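Local coordinates for tumor necrosis factor receptor superfamily member 16 (Rattus norvegicus, PDB 1SG1), which probably binds nerve growth factor and other neurotrophins at the cell surface through an elongated extracellular region of cysteine-rich repeats, at residues Cys15-Gln27 / Phe45-Pro57. Numbering follows the deposited sequence.
Sequences CCKACNLGEGVAQ and FSDVVSATEPCKP
A junction of consecutive cysteine-rich modules is held here, where the loop 46-55 folds back on 18-25. C19 and S50 form an isolated antiparallel hydrogen-bonded pair: C19 N gives to S50 O at 2.8 Å, and S50 N gives to C19 O. Further on, 20-23 makes a type II turn, and G22 N meets S46 O in the carbonyl plane at 2.7 Å. S46 OG lies anti to its own N (chi1 177°), which carries the hydroxyl to E23 O at 3.0 Å, from above that carbonyl. With an alanine here the hydroxyl is gone, and E23 O is likely to lose this donor. The elongated, disulfide-braced fold of the TNF receptor family has no helix in this chain and only short strands. C19 is tied to C36 and C55 to C39. C55 SG packs against G24, 3.5 Å from its CA. G24 has no CB and lies close against the P54-C55 backbone. V25 lays CG2 against E53 O, while A18 CB and A51 CB touch at 3.6 Å. V49 CG1 covers the N20-L21 backbone, next to a polar side chain on a chain of another protein in the assembly, consistent with a bound neurotrophin.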
ATOM      1  N   CYS C  15       0.244 -28.147 -34.138  1.00 75.15           N
ATOM      2  CA  CYS C  15       0.415 -27.912 -32.712  1.00 73.30           C
ATOM      3  C   CYS C  15      -0.379 -26.671 -32.332  1.00 71.57           C
ATOM      4  O   CYS C  15       0.017 -25.548 -32.643  1.00 70.76           O
ATOM      5  CB  CYS C  15       1.897 -27.717 -32.376  1.00 73.80           C
ATOM      6  SG  CYS C  15       2.281 -27.404 -30.624  1.00 72.95           S
ATOM      7  N   CYS C  16      -1.511 -26.887 -31.672  1.00 69.46           N
ATOM      8  CA  CYS C  16      -2.372 -25.799 -31.245  1.00 67.43           C
ATOM      9  C   CYS C  16      -1.554 -24.648 -30.678  1.00 65.92           C
ATOM     10  O   CYS C  16      -0.575 -24.864 -29.964  1.00 63.67           O
ATOM     11  CB  CYS C  16      -3.331 -26.308 -30.176  1.00 67.76           C
ATOM     12  SG  CYS C  16      -4.481 -27.553 -30.838  1.00 68.92           S
ATOM     13  N   LYS C  17      -1.946 -23.425 -31.027  1.00 65.20           N
ATOM     14  CA  LYS C  17      -1.272 -22.229 -30.533  1.00 63.54           C
ATOM     15  C   LYS C  17      -1.765 -22.019 -29.111  1.00 61.12           C
ATOM     16  O   LYS C  17      -2.827 -22.517 -28.740  1.00 59.89           O
ATOM     17  CB  LYS C  17      -1.637 -21.004 -31.371  1.00 65.93           C
ATOM     18  CG  LYS C  17      -1.025 -20.976 -32.756  1.00 70.08           C
ATOM     19  CD  LYS C  17      -1.523 -19.767 -33.541  1.00 72.87           C
ATOM     20  CE  LYS C  17      -0.690 -19.532 -34.797  1.00 74.51           C
ATOM     21  NZ  LYS C  17       0.732 -19.209 -34.459  1.00 75.58           N
ATOM     22  N   ALA C  18      -1.005 -21.280 -28.315  1.00 58.30           N
ATOM     23  CA  ALA C  18      -1.407 -21.038 -26.940  1.00 57.97           C
ATOM     24  C   ALA C  18      -1.770 -19.584 -26.671  1.00 55.38           C
ATOM     25  O   ALA C  18      -1.193 -18.669 -27.254  1.00 49.56           O
ATOM     26  CB  ALA C  18      -0.302 -21.499 -25.974  1.00 58.90           C
ATOM     27  N   CYS C  19      -2.750 -19.391 -25.767  1.00 56.23           N
ATOM     28  CA  CYS C  19      -3.209 -18.064 -25.373  1.00 57.06           C
ATOM     29  C   CYS C  19      -2.255 -17.568 -24.300  1.00 56.71           C
ATOM     30  O   CYS C  19      -2.246 -18.060 -23.178  1.00 53.90           O
ATOM     31  CB  CYS C  19      -4.631 -18.117 -24.819  1.00 57.88           C
ATOM     32  SG  CYS C  19      -5.838 -18.761 -26.013  1.00 55.71           S
ATOM     33  N   ASN C  20      -1.448 -16.595 -24.682  1.00 57.60           N
ATOM     34  CA  ASN C  20      -0.449 -15.997 -23.819  1.00 59.16           C
ATOM     35  C   ASN C  20      -0.978 -15.413 -22.509  1.00 57.45           C
ATOM     36  O   ASN C  20      -2.119 -15.651 -22.109  1.00 55.72           O
ATOM     37  CB  ASN C  20       0.309 -14.929 -24.616  1.00 63.50           C
ATOM     38  CG  ASN C  20      -0.602 -14.130 -25.546  1.00 68.35           C
ATOM     39  OD1 ASN C  20      -0.134 -13.273 -26.300  1.00 72.23           O
ATOM     40  ND2 ASN C  20      -1.909 -14.410 -25.499  1.00 69.06           N
ATOM     41  N   LEU C  21      -0.115 -14.660 -21.839  1.00 56.63           N
ATOM     42  CA  LEU C  21      -0.444 -14.026 -20.567  1.00 57.48           C
ATOM     43  C   LEU C  21      -1.422 -12.881 -20.778  1.00 58.11           C
ATOM     44  O   LEU C  21      -1.182 -12.001 -21.604  1.00 57.10           O
ATOM     45  CB  LEU C  21       0.834 -13.492 -19.929  1.00 57.96           C
ATOM     46  CG  LEU C  21       1.158 -13.814 -18.476  1.00 56.31           C
ATOM     47  CD1 LEU C  21       0.954 -15.302 -18.177  1.00 54.26           C
ATOM     48  CD2 LEU C  21       2.597 -13.389 -18.237  1.00 55.09           C
ATOM     49  N   GLY C  22      -2.523 -12.892 -20.036  1.00 58.91           N
ATOM     50  CA  GLY C  22      -3.500 -11.831 -20.177  1.00 61.75           C
ATOM     51  C   GLY C  22      -4.579 -12.130 -21.190  1.00 63.93           C
ATOM     52  O   GLY C  22      -5.482 -11.327 -21.402  1.00 63.81           O
ATOM     53  N   GLU C  23      -4.476 -13.286 -21.833  1.00 67.77           N
ATOM     54  CA  GLU C  23      -5.460 -13.720 -22.822  1.00 70.46           C
ATOM     55  C   GLU C  23      -5.929 -15.128 -22.501  1.00 69.18           C
ATOM     56  O   GLU C  23      -5.127 -15.984 -22.153  1.00 69.17           O
ATOM     57  CB  GLU C  23      -4.872 -13.695 -24.243  1.00 74.32           C
ATOM     58  CG  GLU C  23      -5.041 -12.364 -24.974  1.00 81.01           C
ATOM     59  CD  GLU C  23      -4.852 -12.482 -26.485  1.00 84.64           C
ATOM     60  OE1 GLU C  23      -3.753 -12.894 -26.923  1.00 86.76           O
ATOM     61  OE2 GLU C  23      -5.805 -12.160 -27.236  1.00 85.92           O
ATOM     62  N   GLY C  24      -7.234 -15.353 -22.605  1.00 68.48           N
ATOM     63  CA  GLY C  24      -7.788 -16.665 -22.343  1.00 67.92           C
ATOM     64  C   GLY C  24      -8.191 -17.368 -23.632  1.00 68.63           C
ATOM     65  O   GLY C  24      -8.049 -16.814 -24.724  1.00 67.29           O
ATOM     66  N   VAL C  25      -8.693 -18.595 -23.511  1.00 68.82           N
ATOM     67  CA  VAL C  25      -9.122 -19.368 -24.672  1.00 68.71           C
ATOM     68  C   VAL C  25     -10.626 -19.206 -24.936  1.00 69.13           C
ATOM     69  O   VAL C  25     -11.457 -19.695 -24.171  1.00 68.65           O
ATOM     70  CB  VAL C  25      -8.808 -20.870 -24.484  1.00 68.19           C
ATOM     71  CG1 VAL C  25      -9.279 -21.663 -25.691  1.00 67.16           C
ATOM     72  CG2 VAL C  25      -7.326 -21.060 -24.280  1.00 68.89           C
ATOM     73  N   ALA C  26     -10.967 -18.516 -26.021  1.00 69.22           N
ATOM     74  CA  ALA C  26     -12.361 -18.307 -26.378  1.00 69.88           C
ATOM     75  C   ALA C  26     -12.982 -19.659 -26.727  1.00 71.45           C
ATOM     76  O   ALA C  26     -14.001 -20.060 -26.158  1.00 72.67           O
ATOM     77  CB  ALA C  26     -12.458 -17.357 -27.557  1.00 68.45           C
ATOM     78  N   GLN C  27     -12.353 -20.373 -27.653  1.00 71.89           N
ATOM     79  CA  GLN C  27     -12.851 -21.676 -28.073  1.00 72.75           C
ATOM     80  C   GLN C  27     -11.704 -22.669 -28.273  1.00 71.43           C
ATOM     81  O   GLN C  27     -10.775 -22.418 -29.042  1.00 69.49           O
ATOM     82  CB  GLN C  27     -13.668 -21.521 -29.355  1.00 77.39           C
ATOM     83  CG  GLN C  27     -14.168 -22.815 -29.964  1.00 80.47           C
ATOM     84  CD  GLN C  27     -14.843 -22.575 -31.293  1.00 80.98           C
ATOM     85  OE1 GLN C  27     -15.941 -22.014 -31.355  1.00 82.03           O
ATOM     86  NE2 GLN C  27     -14.181 -22.981 -32.370  1.00 81.53           N
ATOM     87  N   PHE C  45      -8.831 -12.648 -15.639  1.00 34.60           N
ATOM     88  CA  PHE C  45      -7.388 -12.629 -15.796  1.00 31.97           C
ATOM     89  C   PHE C  45      -6.904 -13.984 -16.309  1.00 32.43           C
ATOM     90  O   PHE C  45      -7.606 -14.994 -16.222  1.00 30.43           O
ATOM     91  CB  PHE C  45      -6.745 -12.343 -14.432  1.00 29.36           C
ATOM     92  CG  PHE C  45      -6.917 -13.461 -13.459  1.00 26.33           C
ATOM     93  CD1 PHE C  45      -5.879 -14.355 -13.209  1.00 27.97           C
ATOM     94  CD2 PHE C  45      -8.156 -13.692 -12.867  1.00 25.52           C
ATOM     95  CE1 PHE C  45      -6.087 -15.463 -12.385  1.00 28.01           C
ATOM     96  CE2 PHE C  45      -8.368 -14.787 -12.052  1.00 22.13           C
ATOM     97  CZ  PHE C  45      -7.339 -15.674 -11.811  1.00 26.17           C
ATOM     98  N   SER C  46      -5.685 -13.982 -16.827  1.00 32.78           N
ATOM     99  CA  SER C  46      -5.033 -15.178 -17.318  1.00 34.28           C
ATOM    100  C   SER C  46      -3.573 -14.996 -17.005  1.00 35.07           C
ATOM    101  O   SER C  46      -2.882 -14.269 -17.701  1.00 37.14           O
ATOM    102  CB  SER C  46      -5.202 -15.336 -18.833  1.00 35.96           C
ATOM    103  OG  SER C  46      -4.497 -16.484 -19.312  1.00 39.91           O
ATOM    104  N   ASP C  47      -3.103 -15.652 -15.952  1.00 38.45           N
ATOM    105  CA  ASP C  47      -1.699 -15.563 -15.557  1.00 39.59           C
ATOM    106  C   ASP C  47      -0.895 -16.724 -16.111  1.00 41.75           C
ATOM    107  O   ASP C  47       0.225 -16.954 -15.662  1.00 43.31           O
ATOM    108  CB  ASP C  47      -1.575 -15.594 -14.039  1.00 40.19           C
ATOM    109  CG  ASP C  47      -2.105 -16.886 -13.439  1.00 36.63           C
ATOM    110  OD1 ASP C  47      -1.868 -17.132 -12.238  1.00 37.28           O
ATOM    111  OD2 ASP C  47      -2.756 -17.652 -14.168  1.00 34.77           O
ATOM    112  N   VAL C  48      -1.463 -17.444 -17.078  1.00 43.39           N
ATOM    113  CA  VAL C  48      -0.816 -18.609 -17.680  1.00 45.14           C
ATOM    114  C   VAL C  48      -0.819 -18.633 -19.225  1.00 45.87           C
ATOM    115  O   VAL C  48      -1.829 -18.340 -19.862  1.00 43.18           O
ATOM    116  CB  VAL C  48      -1.490 -19.903 -17.157  1.00 47.58           C
ATOM    117  CG1 VAL C  48      -2.914 -20.001 -17.688  1.00 47.61           C
ATOM    118  CG2 VAL C  48      -0.676 -21.120 -17.560  1.00 49.42           C
ATOM    119  N   VAL C  49       0.324 -18.951 -19.821  1.00 47.86           N
ATOM    120  CA  VAL C  49       0.418 -19.042 -21.276  1.00 51.36           C
ATOM    121  C   VAL C  49       0.034 -20.479 -21.561  1.00 52.11           C
ATOM    122  O   VAL C  49       0.867 -21.372 -21.565  1.00 52.48           O
ATOM    123  CB  VAL C  49       1.845 -18.756 -21.801  1.00 52.37           C
ATOM    124  CG1 VAL C  49       2.163 -17.283 -21.655  1.00 53.62           C
ATOM    125  CG2 VAL C  49       2.868 -19.572 -21.031  1.00 56.89           C
ATOM    126  N   SER C  50      -1.260 -20.675 -21.781  1.00 53.41           N
ATOM    127  CA  SER C  50      -1.849 -21.974 -22.000  1.00 53.25           C
ATOM    128  C   SER C  50      -2.775 -21.992 -23.216  1.00 55.39           C
ATOM    129  O   SER C  50      -3.412 -20.990 -23.543  1.00 54.50           O
ATOM    130  CB  SER C  50      -2.620 -22.345 -20.734  1.00 51.76           C
ATOM    131  OG  SER C  50      -3.325 -23.551 -20.872  1.00 50.39           O
ATOM    132  N   ALA C  51      -2.841 -23.146 -23.880  1.00 57.20           N
ATOM    133  CA  ALA C  51      -3.693 -23.330 -25.044  1.00 58.99           C
ATOM    134  C   ALA C  51      -4.876 -24.198 -24.649  1.00 60.47           C
ATOM    135  O   ALA C  51      -5.436 -24.908 -25.475  1.00 62.17           O
ATOM    136  CB  ALA C  51      -2.918 -23.991 -26.168  1.00 59.71           C
ATOM    137  N   THR C  52      -5.257 -24.131 -23.380  1.00 61.94           N
ATOM    138  CA  THR C  52      -6.373 -24.914 -22.873  1.00 63.91           C
ATOM    139  C   THR C  52      -7.097 -24.183 -21.739  1.00 64.77           C
ATOM    140  O   THR C  52      -8.171 -24.609 -21.290  1.00 65.73           O
ATOM    141  CB  THR C  52      -5.880 -26.279 -22.354  1.00 65.36           C
ATOM    142  OG1 THR C  52      -6.913 -26.904 -21.580  1.00 65.75           O
ATOM    143  CG2 THR C  52      -4.636 -26.103 -21.503  1.00 63.97           C
ATOM    144  N   GLU C  53      -6.512 -23.075 -21.290  1.00 63.08           N
ATOM    145  CA  GLU C  53      -7.082 -22.292 -20.199  1.00 62.01           C
ATOM    146  C   GLU C  53      -7.746 -20.986 -20.614  1.00 59.03           C
ATOM    147  O   GLU C  53      -7.129 -20.144 -21.261  1.00 57.37           O
ATOM    148  CB  GLU C  53      -5.997 -22.007 -19.168  1.00 65.41           C
ATOM    149  CG  GLU C  53      -5.536 -23.254 -18.476  1.00 69.68           C
ATOM    150  CD  GLU C  53      -6.645 -23.874 -17.664  1.00 72.61           C
ATOM    151  OE1 GLU C  53      -6.967 -23.314 -16.592  1.00 75.78           O
ATOM    152  OE2 GLU C  53      -7.204 -24.907 -18.100  1.00 73.41           O
ATOM    153  N   PRO C  54      -9.020 -20.801 -20.222  1.00 56.07           N
ATOM    154  CA  PRO C  54      -9.833 -19.616 -20.518  1.00 55.29           C
ATOM    155  C   PRO C  54      -9.583 -18.548 -19.457  1.00 54.27           C
ATOM    156  O   PRO C  54      -8.946 -18.829 -18.451  1.00 53.18           O
ATOM    157  CB  PRO C  54     -11.241 -20.162 -20.420  1.00 54.46           C
ATOM    158  CG  PRO C  54     -11.117 -21.045 -19.199  1.00 52.81           C
ATOM    159  CD  PRO C  54      -9.808 -21.784 -19.451  1.00 54.79           C
ATOM    160  N   CYS C  55     -10.086 -17.336 -19.661  1.00 53.03           N
ATOM    161  CA  CYS C  55      -9.892 -16.307 -18.647  1.00 51.39           C
ATOM    162  C   CYS C  55     -10.716 -16.704 -17.448  1.00 50.64           C
ATOM    163  O   CYS C  55     -11.926 -16.883 -17.553  1.00 49.93           O
ATOM    164  CB  CYS C  55     -10.345 -14.923 -19.116  1.00 50.03           C
ATOM    165  SG  CYS C  55      -9.369 -14.184 -20.461  1.00 51.10           S
ATOM    166  N   LYS C  56     -10.056 -16.842 -16.306  1.00 49.71           N
ATOM    167  CA  LYS C  56     -10.745 -17.214 -15.084  1.00 47.77           C
ATOM    168  C   LYS C  56     -11.315 -15.987 -14.379  1.00 45.03           C
ATOM    169  O   LYS C  56     -10.822 -14.862 -14.526  1.00 43.98           O
ATOM    170  CB  LYS C  56      -9.800 -17.932 -14.132  1.00 49.54           C
ATOM    171  CG  LYS C  56      -9.215 -19.212 -14.660  1.00 49.90           C
ATOM    172  CD  LYS C  56      -8.209 -19.747 -13.665  1.00 54.34           C
ATOM    173  CE  LYS C  56      -8.848 -19.980 -12.298  1.00 56.17           C
ATOM    174  NZ  LYS C  56      -9.990 -20.940 -12.354  1.00 57.58           N
ATOM    175  N   PRO C  57     -12.380 -16.200 -13.610  1.00 42.61           N
ATOM    176  CA  PRO C  57     -13.027 -15.121 -12.875  1.00 41.50           C
ATOM    177  C   PRO C  57     -12.164 -14.603 -11.719  1.00 40.87           C
ATOM    178  O   PRO C  57     -11.726 -15.364 -10.852  1.00 38.08           O
ATOM    179  CB  PRO C  57     -14.332 -15.763 -12.408  1.00 43.15           C
ATOM    180  CG  PRO C  57     -13.948 -17.215 -12.235  1.00 43.42           C
ATOM    181  CD  PRO C  57     -13.112 -17.470 -13.461  1.00 41.66           C
TER